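Local coordinates for TbpB (Actinobacillus pleuropneumoniae, PDB 3HOL), which probably binds host transferrin at the bacterial cell surface, as the lipoprotein component of a receptor for iron acquisition, at residues N54-L57 / D58-P61; S97-K100 / G101-Y104; G158-S161 / G162-K165; Q385-K388 / E389-V393; D409-F412 / G413-N416. All blocks are in the same frame, centred on the assembly; numbering follows the deposited sequence.

Interaction 1: N54-L57 / D58-P61; sequences NGNL and DDVP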
loop_
_atom_site.group_PDB
_atom_site.type_symbol
_atom_site.label_atom_id
_atom_site.label_comp_id
_atom_site.label_asym_id
_atom_site.label_seq_id
_atom_site.Cartn_x
_atom_site.Cartn_y
_atom_site.Cartn_z
ATOM N N ASN A 54 9.688 5.449 -5.795
ATOM C CA ASN A 54 10.781 5.645 -4.838
ATOM C C ASN A 54 10.147 6.306 -3.592
ATOM O O ASN A 54 9.685 7.453 -3.688
ATOM C CB ASN A 54 11.837 6.578 -5.498
ATOM C CG ASN A 54 12.970 6.958 -4.577
ATOM O OD1 ASN A 54 13.044 6.493 -3.453
ATOM N ND2 ASN A 54 13.881 7.815 -5.059
ATOM N N GLY A 55 10.111 5.587 -2.462
ATOM C CA GLY A 55 9.635 6.127 -1.172
ATOM C C GLY A 55 10.664 6.853 -0.312
ATOM O O GLY A 55 10.352 7.231 0.822
ATOM N N ASN A 56 11.880 7.074 -0.837
ATOM C CA ASN A 56 12.932 7.724 -0.041
ATOM C C ASN A 56 12.638 9.206 0.008
ATOM O O ASN A 56 12.623 9.866 -1.031
ATOM C CB ASN A 56 14.345 7.444 -0.642
ATOM C CG ASN A 56 15.504 8.188 0.098
ATOM O OD1 ASN A 56 15.305 9.011 1.008
ATOM N ND2 ASN A 56 16.739 7.856 -0.301
ATOM N N LEU A 57 12.438 9.723 1.217
ATOM C CA LEU A 57 12.066 11.122 1.417
ATOM C C LEU A 57 13.168 12.131 1.095
ATOM O O LEU A 57 12.889 13.312 0.888
ATOM C CB LEU A 57 11.541 11.348 2.835
ATOM C CG LEU A 57 10.383 10.392 3.232
ATOM C CD1 LEU A 57 9.885 10.829 4.598
ATOM C CD2 LEU A 57 9.192 10.386 2.198
ATOM N N ASP A 58 14.404 11.662 1.036
ATOM C CA ASP A 58 15.517 12.532 0.724
ATOM C C ASP A 58 15.686 12.740 -0.753
ATOM O O ASP A 58 16.382 13.666 -1.157
ATOM C CB ASP A 58 16.794 11.970 1.346
ATOM C CG ASP A 58 16.808 12.175 2.830
ATOM O OD1 ASP A 58 16.486 13.295 3.264
ATOM O OD2 ASP A 58 17.085 11.224 3.568
ATOM N N ASP A 59 15.087 11.874 -1.563
ATOM C CA ASP A 59 15.106 12.102 -3.004
ATOM C C ASP A 59 13.850 12.846 -3.492
ATOM O O ASP A 59 12.742 12.281 -3.495
ATOM C CB ASP A 59 15.196 10.777 -3.744
ATOM C CG ASP A 59 16.454 9.990 -3.401
ATOM O OD1 ASP A 59 17.490 10.578 -3.000
ATOM O OD2 ASP A 59 16.398 8.760 -3.559
ATOM N N VAL A 60 14.025 14.077 -3.938
ATOM C CA VAL A 60 12.935 14.844 -4.492
ATOM C C VAL A 60 12.828 14.534 -6.000
ATOM O O VAL A 60 13.861 14.418 -6.667
ATOM C CB VAL A 60 13.173 16.327 -4.211
ATOM C CG1 VAL A 60 12.030 17.152 -4.641
ATOM C CG2 VAL A 60 13.337 16.526 -2.685
ATOM N N PRO A 61 11.589 14.372 -6.537
ATOM C CA PRO A 61 11.481 14.123 -7.968
ATOM C C PRO A 61 12.219 15.191 -8.805
ATOM O O PRO A 61 12.143 16.373 -8.494
ATOM C CB PRO A 61 9.977 14.209 -8.232
ATOM C CG PRO A 61 9.313 13.934 -6.959
ATOM C CD PRO A 61 10.272 14.322 -5.857
HETATM O O HOH W 1 17.784 6.571 -2.428
#
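Asp59 OD2 is gripped by two groups: Asn54 ND2 gives it a nearly straight hydrogen bond of 3.1 Å (172° at the hydrogen), and a bound water donates a second one, 2.8 Å from OD2. The amide nitrogen arrives on the anti lone pair of OD2, and that oxygen lies in the amide plane of Asn54, although amide and carboxylate are turned 65° against each other. The same water accepts from Asn56 ND2 at 2.7 Å, which ties Asn56 to the carboxylate indirectly. Two successive turns fold this loop between strand 50-52 and helix 63-66. Asn54 OD1 accepts from Asn56 N at 2.9 Å, an Asx turn, and Asn56 to Asp59 make a type I beta turn in which Asp59 N bonds to Asn56 O at 3.2 Å. Asn56 holds its CG anti to the backbone N (chi1 176°), which brings OD1 round to the turn, where Asp58 N donates to it at 2.8 Å from above the carbonyl plane. Lys106 of strand 101-107 spends its NZ on the backbone carbonyls of Asn54, Asn56 and Asp59, while Leu57 packs against the same lysine.

Interaction 2: S97-K100 / G101-Y104; sequences SNEK and GYVY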
loop_
_atom_site.group_PDB
_atom_site.type_symbol
_atom_site.label_atom_id
_atom_site.label_comp_id
_atom_site.label_asym_id
_atom_site.label_seq_id
_atom_site.Cartn_x
_atom_site.Cartn_y
_atom_site.Cartn_z
ATOM N N SER A 97 11.851 29.622 -22.198
ATOM C CA SER A 97 11.171 28.369 -22.487
ATOM C C SER A 97 11.675 27.201 -21.629
ATOM O O SER A 97 11.175 26.093 -21.755
ATOM C CB SER A 97 11.340 28.042 -23.976
ATOM O OG SER A 97 12.723 27.941 -24.274
ATOM N N ASN A 98 12.644 27.419 -20.750
ATOM C CA ASN A 98 13.088 26.325 -19.883
ATOM C C ASN A 98 11.909 25.928 -18.968
ATOM O O ASN A 98 10.921 26.655 -18.882
ATOM C CB ASN A 98 14.349 26.689 -19.119
ATOM C CG ASN A 98 15.619 26.574 -19.987
ATOM O OD1 ASN A 98 15.582 26.127 -21.148
ATOM N ND2 ASN A 98 16.732 26.928 -19.414
ATOM N N GLU A 99 11.991 24.760 -18.355
ATOM C CA GLU A 99 10.865 24.274 -17.533
ATOM C C GLU A 99 10.742 25.062 -16.243
ATOM O O GLU A 99 11.744 25.580 -15.751
ATOM C CB GLU A 99 11.034 22.795 -17.249
ATOM C CG GLU A 99 12.208 22.423 -16.368
ATOM C CD GLU A 99 12.208 20.909 -16.054
ATOM O OE1 GLU A 99 11.430 20.148 -16.677
ATOM O OE2 GLU A 99 12.971 20.500 -15.174
ATOM N N LYS A 100 9.520 25.186 -15.736
ATOM C CA LYS A 100 9.279 25.820 -14.423
ATOM C C LYS A 100 9.528 24.877 -13.192
ATOM O O LYS A 100 10.013 25.326 -12.133
ATOM C CB LYS A 100 7.872 26.443 -14.393
ATOM C CG LYS A 100 7.408 26.967 -13.038
ATOM C CD LYS A 100 8.219 28.206 -12.530
ATOM C CE LYS A 100 7.583 28.739 -11.265
ATOM N NZ LYS A 100 8.284 29.961 -10.801
ATOM N N GLY A 101 9.176 23.592 -13.328
ATOM C CA GLY A 101 9.381 22.614 -12.259
ATOM C C GLY A 101 8.207 21.663 -12.055
ATOM O O GLY A 101 7.427 21.372 -12.997
ATOM N N TYR A 102 8.084 21.178 -10.814
ATOM C CA TYR A 102 7.202 20.068 -10.490
ATOM C C TYR A 102 6.601 20.219 -9.102
ATOM O O TYR A 102 7.197 20.864 -8.224
ATOM C CB TYR A 102 7.967 18.728 -10.540
ATOM C CG TYR A 102 8.636 18.465 -11.868
ATOM C CD1 TYR A 102 7.974 17.737 -12.848
ATOM C CD2 TYR A 102 9.925 18.969 -12.152
ATOM C CE1 TYR A 102 8.561 17.502 -14.074
ATOM C CE2 TYR A 102 10.516 18.744 -13.405
ATOM C CZ TYR A 102 9.822 18.003 -14.339
ATOM O OH TYR A 102 10.356 17.769 -15.591
ATOM N N VAL A 103 5.435 19.599 -8.925
ATOM C CA VAL A 103 4.730 19.530 -7.616
ATOM C C VAL A 103 4.477 18.034 -7.364
ATOM O O VAL A 103 4.091 17.285 -8.303
ATOM C CB VAL A 103 3.422 20.360 -7.646
ATOM C CG1 VAL A 103 2.639 20.275 -6.288
ATOM C CG2 VAL A 103 3.742 21.873 -7.993
ATOM N N TYR A 104 4.691 17.584 -6.124
ATOM C CA TYR A 104 4.625 16.139 -5.822
ATOM C C TYR A 104 4.204 15.830 -4.376
ATOM O O TYR A 104 4.249 16.700 -3.474
ATOM C CB TYR A 104 6.004 15.521 -6.075
ATOM C CG TYR A 104 7.000 15.924 -5.009
ATOM C CD1 TYR A 104 7.241 15.087 -3.901
ATOM C CD2 TYR A 104 7.639 17.157 -5.058
ATOM C CE1 TYR A 104 8.100 15.478 -2.888
ATOM C CE2 TYR A 104 8.516 17.539 -4.067
ATOM C CZ TYR A 104 8.717 16.698 -2.971
ATOM O OH TYR A 104 9.579 17.059 -1.966
#
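Glu99 OE1 and Tyr102 OH lie 2.8 Å apart, joined by a weak hydrogen bond that the phenol donates. The same carboxylate has direct partners outside the segments: OE2 is hydrogen-bonded to the hydroxyl of Tyr69, its strongest polar partner, and to Asn65 ND2. OE2 also comes alongside the Tyr102 ring, sitting at its edge, near the ring plane, 3.5 Å from Tyr102 CE2. Carboxylate and ring are almost perpendicular, their planes 80° apart. The glutamate reaches this place by putting CG between its own backbone N and carbonyl carbon (chi1 67°), with the chain extended beyond.

Between the two residues lies Gly101, with phi 138°, a conformation in which a CB would run into Lys100 O. Here the chain passes from the loop into strand 101-107, which lies between strands 29-33 and 84-91 in the five-stranded antiparallel sheet, so the contact marks the entry of that strand. Further out, Tyr102 bonds through its backbone with Val89, and its ring is stacked with that of Tyr62. Lys100 sends its chain away from the Glu99-Tyr102 pair, to Asp163 and the carbonyl of Asp91.

One carboxylate thus brings Tyr102 together with Asn65 and Tyr69, which lie close to each other in the chain. Three neutral groups bonded around it would be expected to stabilise the ionised form, while the polarised C-H at the ring edge facing OE2 probably adds a slight attraction.

Interaction 3: G158-S161 / G162-K165; sequences GLVS and GDAK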
loop_
_atom_site.group_PDB
_atom_site.type_symbol
_atom_site.label_atom_id
_atom_site.label_comp_id
_atom_site.label_asym_id
_atom_site.label_seq_id
_atom_site.Cartn_x
_atom_site.Cartn_y
_atom_site.Cartn_z
ATOM N N GLY A 158 2.207 28.139 -15.197
ATOM C CA GLY A 158 1.320 27.841 -14.070
ATOM C C GLY A 158 1.839 28.548 -12.826
ATOM O O GLY A 158 3.060 28.613 -12.620
ATOM N N LEU A 159 0.922 29.072 -12.008
ATOM C CA LEU A 159 1.256 29.555 -10.681
ATOM C C LEU A 159 1.511 28.398 -9.708
ATOM O O LEU A 159 0.663 27.500 -9.589
ATOM C CB LEU A 159 0.106 30.373 -10.127
ATOM C CG LEU A 159 0.179 30.811 -8.647
ATOM C CD1 LEU A 159 1.369 31.749 -8.396
ATOM C CD2 LEU A 159 -1.102 31.509 -8.249
ATOM N N VAL A 160 2.636 28.448 -8.984
ATOM C CA VAL A 160 2.990 27.432 -7.980
ATOM C C VAL A 160 2.903 28.038 -6.573
ATOM O O VAL A 160 3.206 29.216 -6.407
ATOM C CB VAL A 160 4.417 26.896 -8.203
ATOM C CG1 VAL A 160 4.666 25.601 -7.406
ATOM C CG2 VAL A 160 4.642 26.563 -9.713
ATOM N N SER A 161 2.505 27.243 -5.568
ATOM C CA SER A 161 2.509 27.723 -4.169
ATOM C C SER A 161 3.889 28.322 -3.797
ATOM O O SER A 161 3.971 29.287 -3.035
ATOM C CB SER A 161 2.190 26.582 -3.187
ATOM O OG SER A 161 2.938 25.416 -3.552
ATOM N N GLY A 162 4.951 27.759 -4.366
ATOM C CA GLY A 162 6.318 28.229 -4.112
ATOM C C GLY A 162 6.641 29.575 -4.739
ATOM O O GLY A 162 7.659 30.192 -4.423
ATOM N N ASP A 163 5.745 30.075 -5.585
ATOM C CA ASP A 163 5.851 31.482 -6.030
ATOM C C ASP A 163 5.358 32.497 -5.006
ATOM O O ASP A 163 5.600 33.694 -5.179
ATOM C CB ASP A 163 5.101 31.689 -7.373
ATOM C CG ASP A 163 5.698 30.853 -8.510
ATOM O OD1 ASP A 163 6.953 30.799 -8.609
ATOM O OD2 ASP A 163 4.918 30.272 -9.326
ATOM N N ALA A 164 4.633 32.064 -3.963
ATOM C CA ALA A 164 3.928 33.039 -3.119
ATOM C C ALA A 164 4.893 33.639 -2.076
ATOM O O ALA A 164 5.747 32.928 -1.538
ATOM C CB ALA A 164 2.702 32.384 -2.404
ATOM N N LYS A 165 4.738 34.918 -1.760
ATOM C CA LYS A 165 5.492 35.531 -0.648
ATOM C C LYS A 165 4.872 35.153 0.707
ATOM O O LYS A 165 3.648 35.309 0.921
ATOM C CB LYS A 165 5.523 37.057 -0.799
ATOM C CG LYS A 165 6.151 37.542 -2.123
ATOM C CD LYS A 165 6.512 39.062 -2.106
ATOM C CE LYS A 165 7.250 39.429 -3.380
ATOM N NZ LYS A 165 7.597 40.878 -3.371
HETATM O O HOH W 2 4.555 30.664 -11.845
#
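Asp163, Gly162 and Ser161 carry most of the surface that this short turn buries against itself. Asp163 folds its carboxylate back over the preceding residues: OD2 accepts from Val160 N at 2.9 Å, met on the anti side but 35° out of the carboxylate plane. In return Asp163 N donates to Val160 O at 2.8 Å, so the two residues are joined by a pair of bonds in opposite senses. CG anti to the carbonyl carbon (chi1 -62°) keeps the acid beside its own backbone N, which leaves OD2 within reach of Val160 N. OD2 also takes a water at 2.6 Å that donates again to Gly158 O, at 2.7 Å. The remaining oxygen, OD1, is held by a salt bridge to Lys100. Apolar atoms close in around the acid, with Leu159 CD1 3.9 Å from Asp163 CB and Val160 CB 3.6 Å from OD2.

Gly162 lies within the bend, its N 3.7 Å from Val160 CG1. One residue further on, Ala164 N reaches Ser161 O at 3.0 Å, and this second bond from a residue to the third before it marks a 3-10 turn. The hydroxyl of Ser161, set between its backbone N and carbonyl carbon, is used by Asp127 OD1 and Phe128 N.

Those last partners belong to barrel strand 119-133. Ser161 and Ala164 also rest on Tyr171 of strand 171-178, whereas Val160 and Asp163 pack on Ile90 of strand 84-91, which places the turn between the barrel and the five-stranded sheet beside it.

Interaction 4: Q385-K388 / E389-V393; sequences QVSK and ENNWV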
loop_
_atom_site.group_PDB
_atom_site.type_symbol
_atom_site.label_atom_id
_atom_site.label_comp_id
_atom_site.label_asym_id
_atom_site.label_seq_id
_atom_site.Cartn_x
_atom_site.Cartn_y
_atom_site.Cartn_z
ATOM N N GLN A 385 9.947 -24.219 2.533
ATOM C CA GLN A 385 11.213 -24.891 2.388
ATOM C C GLN A 385 11.771 -25.188 3.764
ATOM O O GLN A 385 11.722 -24.350 4.672
ATOM C CB GLN A 385 12.165 -24.045 1.569
ATOM C CG GLN A 385 13.417 -24.763 1.205
ATOM C CD GLN A 385 14.402 -23.823 0.578
ATOM O OE1 GLN A 385 14.136 -23.268 -0.481
ATOM N NE2 GLN A 385 15.535 -23.618 1.232
ATOM N N VAL A 386 12.246 -26.424 3.928
ATOM C CA VAL A 386 12.881 -26.848 5.159
ATOM C C VAL A 386 14.273 -27.328 4.781
ATOM O O VAL A 386 14.419 -28.069 3.811
ATOM C CB VAL A 386 12.091 -27.948 5.893
ATOM C CG1 VAL A 386 12.749 -28.244 7.239
ATOM C CG2 VAL A 386 10.600 -27.546 6.124
ATOM N N SER A 387 15.286 -26.894 5.538
ATOM C CA SER A 387 16.696 -27.195 5.194
ATOM C C SER A 387 17.551 -27.615 6.373
ATOM O O SER A 387 17.434 -27.053 7.486
ATOM C CB SER A 387 17.381 -25.988 4.532
ATOM O OG SER A 387 16.775 -25.677 3.303
ATOM N N LYS A 388 18.437 -28.580 6.105
ATOM C CA LYS A 388 19.455 -28.996 7.050
ATOM C C LYS A 388 20.670 -29.399 6.247
ATOM O O LYS A 388 21.236 -28.554 5.551
ATOM C CB LYS A 388 18.960 -30.166 7.880
ATOM C CG LYS A 388 18.594 -29.754 9.258
ATOM C CD LYS A 388 19.714 -29.940 10.217
ATOM C CE LYS A 388 19.307 -30.927 11.281
ATOM N NZ LYS A 388 20.463 -31.227 12.179
ATOM N N GLU A 389 21.064 -30.678 6.300
ATOM C CA GLU A 389 22.053 -31.196 5.310
ATOM C C GLU A 389 21.423 -31.242 3.916
ATOM O O GLU A 389 22.092 -31.035 2.900
ATOM C CB GLU A 389 22.567 -32.586 5.691
ATOM C CG GLU A 389 23.284 -32.632 6.993
ATOM C CD GLU A 389 22.378 -32.982 8.154
ATOM O OE1 GLU A 389 21.145 -32.810 8.047
ATOM O OE2 GLU A 389 22.901 -33.431 9.191
ATOM N N ASN A 390 20.120 -31.491 3.880
ATOM C CA ASN A 390 19.353 -31.624 2.644
ATOM C C ASN A 390 18.336 -30.479 2.518
ATOM O O ASN A 390 18.153 -29.709 3.464
ATOM C CB ASN A 390 18.554 -32.929 2.702
ATOM C CG ASN A 390 19.362 -34.148 2.295
ATOM O OD1 ASN A 390 20.498 -34.040 1.807
ATOM N ND2 ASN A 390 18.774 -35.326 2.479
ATOM N N ASN A 391 17.652 -30.397 1.377
ATOM C CA ASN A 391 16.474 -29.517 1.223
ATOM C C ASN A 391 15.159 -30.294 1.040
ATOM O O ASN A 391 15.168 -31.414 0.513
ATOM C CB ASN A 391 16.635 -28.556 0.035
ATOM C CG ASN A 391 17.782 -27.600 0.216
ATOM O OD1 ASN A 391 17.950 -26.980 1.283
ATOM N ND2 ASN A 391 18.593 -27.459 -0.838
ATOM N N TRP A 392 14.044 -29.682 1.456
ATOM C CA TRP A 392 12.698 -30.271 1.330
ATOM C C TRP A 392 11.745 -29.119 1.053
ATOM O O TRP A 392 11.942 -28.038 1.601
ATOM C CB TRP A 392 12.311 -30.956 2.645
ATOM C CG TRP A 392 10.905 -31.496 2.748
ATOM C CD1 TRP A 392 10.508 -32.811 2.571
ATOM C CD2 TRP A 392 9.706 -30.770 3.122
ATOM N NE1 TRP A 392 9.150 -32.928 2.786
ATOM C CE2 TRP A 392 8.637 -31.697 3.122
ATOM C CE3 TRP A 392 9.436 -29.425 3.442
ATOM C CZ2 TRP A 392 7.312 -31.321 3.421
ATOM C CZ3 TRP A 392 8.109 -29.055 3.745
ATOM C CH2 TRP A 392 7.073 -30.004 3.730
ATOM N N VAL A 393 10.731 -29.344 0.224
ATOM C CA VAL A 393 9.784 -28.278 -0.157
ATOM C C VAL A 393 8.325 -28.756 -0.127
ATOM O O VAL A 393 8.011 -29.961 -0.312
ATOM C CB VAL A 393 10.080 -27.617 -1.548
ATOM C CG1 VAL A 393 11.543 -27.114 -1.655
ATOM C CG2 VAL A 393 9.766 -28.566 -2.709
#
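Glu389 leads the chain out of Lys388 at the tip of a beta hairpin whose arms, strands 375-387 and 391-394, belong to the C-terminal barrel; the paired segments run 162° apart, close to antiparallel. The bent side chain of Glu389 lies beside that of Lys388, pointing the same way, with OE1 3.4 Å from Lys388 CB. The charges are of opposite sign but do not form a salt bridge, Lys388 NZ standing 4.4 Å from Glu389 OE2.

At Asn390 the backbone takes over. Its carbonyl oxygen accepts from Lys388 N at 2.9 Å, straight (172° at the hydrogen) and in the carbonyl plane, and Ser387 CA makes a CA-H...O contact to the same atom.

Asn391 opens the strand opposite Ser387, a non-hydrogen-bonded pair whose side chains make the bond instead: Ser387 OG donates to Asn391 OD1 at 2.7 Å. Gln385 NE2 donates in turn to that OG at 3.2 Å, so a relay of amide, hydroxyl and amide runs along this face.

Trp392 turns to the other face. It forms the hydrogen-bonded pair with Val386, whose N meets Trp392 O at 2.8 Å, and Trp392 N donates back to Val386 O. With CG anti to the backbone N (chi1 174°) the indole lies side by side with the valine. Its NE1 goes to Asp423, and its ring meets Phe453 edge-to-face. The Val386 contact is oblique to the ring, CG2 coming 3.5 Å from Trp392 CE3.

Val393, back on the Gln385 face, places CG1 4.1 Å from Gln385 CG.

Interaction 5: D409-F412 / G413-N416; sequences DVDF and GNKN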
loop_
_atom_site.group_PDB
_atom_site.type_symbol
_atom_site.label_atom_id
_atom_site.label_comp_id
_atom_site.label_asym_id
_atom_site.label_seq_id
_atom_site.Cartn_x
_atom_site.Cartn_y
_atom_site.Cartn_z
ATOM N N ASP A 409 -8.497 -26.388 13.074
ATOM C CA ASP A 409 -9.705 -26.319 13.894
ATOM C C ASP A 409 -9.691 -24.976 14.566
ATOM O O ASP A 409 -8.706 -24.604 15.199
ATOM C CB ASP A 409 -9.737 -27.392 14.978
ATOM C CG ASP A 409 -9.705 -28.796 14.415
ATOM O OD1 ASP A 409 -9.831 -28.974 13.188
ATOM O OD2 ASP A 409 -9.530 -29.724 15.223
ATOM N N VAL A 410 -10.794 -24.253 14.408
ATOM C CA VAL A 410 -10.890 -22.895 14.896
ATOM C C VAL A 410 -12.084 -22.824 15.839
ATOM O O VAL A 410 -13.221 -23.137 15.463
ATOM C CB VAL A 410 -11.053 -21.873 13.718
ATOM C CG1 VAL A 410 -11.437 -20.483 14.243
ATOM C CG2 VAL A 410 -9.788 -21.822 12.870
ATOM N N ASP A 411 -11.804 -22.389 17.057
ATOM C CA ASP A 411 -12.830 -22.230 18.055
ATOM C C ASP A 411 -12.893 -20.733 18.371
ATOM O O ASP A 411 -12.101 -20.224 19.177
ATOM C CB ASP A 411 -12.452 -23.064 19.278
ATOM C CG ASP A 411 -13.410 -22.878 20.435
ATOM O OD1 ASP A 411 -14.350 -22.066 20.291
ATOM O OD2 ASP A 411 -13.214 -23.543 21.491
ATOM N N PHE A 412 -13.807 -20.024 17.715
ATOM C CA PHE A 412 -13.984 -18.576 17.989
ATOM C C PHE A 412 -14.457 -18.266 19.422
ATOM O O PHE A 412 -14.050 -17.249 20.024
ATOM C CB PHE A 412 -14.922 -17.932 16.966
ATOM C CG PHE A 412 -14.337 -17.839 15.575
ATOM C CD1 PHE A 412 -13.205 -17.064 15.320
ATOM C CD2 PHE A 412 -14.925 -18.515 14.515
ATOM C CE1 PHE A 412 -12.673 -16.970 14.024
ATOM C CE2 PHE A 412 -14.395 -18.435 13.227
ATOM C CZ PHE A 412 -13.267 -17.663 12.981
ATOM N N GLY A 413 -15.321 -19.136 19.958
ATOM C CA GLY A 413 -15.825 -18.985 21.333
ATOM C C GLY A 413 -14.724 -18.873 22.367
ATOM O O GLY A 413 -14.686 -17.910 23.161
ATOM N N ASN A 414 -13.813 -19.843 22.350
ATOM C CA ASN A 414 -12.697 -19.859 23.292
ATOM C C ASN A 414 -11.404 -19.228 22.761
ATOM O O ASN A 414 -10.361 -19.285 23.444
ATOM C CB ASN A 414 -12.448 -21.288 23.776
ATOM C CG ASN A 414 -13.677 -21.884 24.428
ATOM O OD1 ASN A 414 -14.324 -22.786 23.876
ATOM N ND2 ASN A 414 -14.043 -21.342 25.577
ATOM N N LYS A 415 -11.475 -18.632 21.565
ATOM C CA LYS A 415 -10.339 -17.900 20.982
ATOM C C LYS A 415 -9.148 -18.835 20.699
ATOM O O LYS A 415 -8.003 -18.491 20.957
ATOM C CB LYS A 415 -9.898 -16.740 21.902
ATOM C CG LYS A 415 -10.464 -15.357 21.587
ATOM C CD LYS A 415 -11.979 -15.305 21.709
ATOM C CE LYS A 415 -12.546 -13.918 21.373
ATOM N NZ LYS A 415 -14.015 -14.007 21.571
ATOM N N ASN A 416 -9.436 -20.017 20.174
ATOM C CA ASN A 416 -8.406 -21.045 19.995
ATOM C C ASN A 416 -8.310 -21.501 18.579
ATOM O O ASN A 416 -9.323 -21.623 17.883
ATOM C CB ASN A 416 -8.719 -22.290 20.840
ATOM C CG ASN A 416 -8.398 -22.109 22.304
ATOM O OD1 ASN A 416 -7.458 -21.400 22.675
ATOM N ND2 ASN A 416 -9.172 -22.773 23.152
#
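Asp411 and Asn414 set their flat ends at right angles, carboxylate and amide planes 90° apart, with Asp411 OD2 3.3 Å from Asn414 CB. The aspartate stretches its CG anti to the backbone N (chi1 175°), which carries the acid along the turn. There OD1 accepts from Asn414 N at 3.1 Å; the bond is straight, although the donor stands well above the carboxylate plane.

Next to it the backbone closes in a G1 beta bulge, Lys415 and Asn416 both facing Asp411. Asp411 N donates to Asn416 O at 2.7 Å and Asn416 N to Asp411 O at 2.9 Å, while CB of Asp411 and CB of Asn416 lie 4.1 Å apart on the same face of the sheet. Lys415 has positive phi (64°), the left-handed conformation expected of the first bulge residue. Its side chain runs past the carbonyl of Phe412, CD lying 3.3 Å from Phe412 O.

Phe412 points the other way. One face of its ring is covered by Val410 CG1, 3.5 Å above the ring plane and over its centre, so the ring of Phe412 packs inward among Val410, Tyr378, Ile437 and Phe476 beside the turn between barrel strands 405-411 and 416-421. Through OD1 the acid of Asp411 accepts a backbone N-H of its own turn. Lys436 NZ, bonded to Asn416 OD1 and Asn414 O, probably offsets the partial negative charge of those two oxygens.

The five contacts follow one another along the chain and fall into two distant groups. Interactions 1 to 3 lie in the N-terminal half: 1 and 2 touch where Val60 and Pro61 pack on Tyr104, their centres about 17 Å apart, and 2 and 3, about 12 Å apart, are joined by the salt bridge Lys100 NZ to Asp163 OD1 of 2.7 Å. That bridge ties the loop leading into strand 101-107 of the five-stranded sheet to a loop of the first barrel. Interactions 4 and 5, about 32 Å apart between centres, lie in one sheet of the second barrel, where strands 375-387 and 405-411 are neighbours. Centres of 3 and 4 are about 61 Å apart, consistent with two lobes that each carry a barrel.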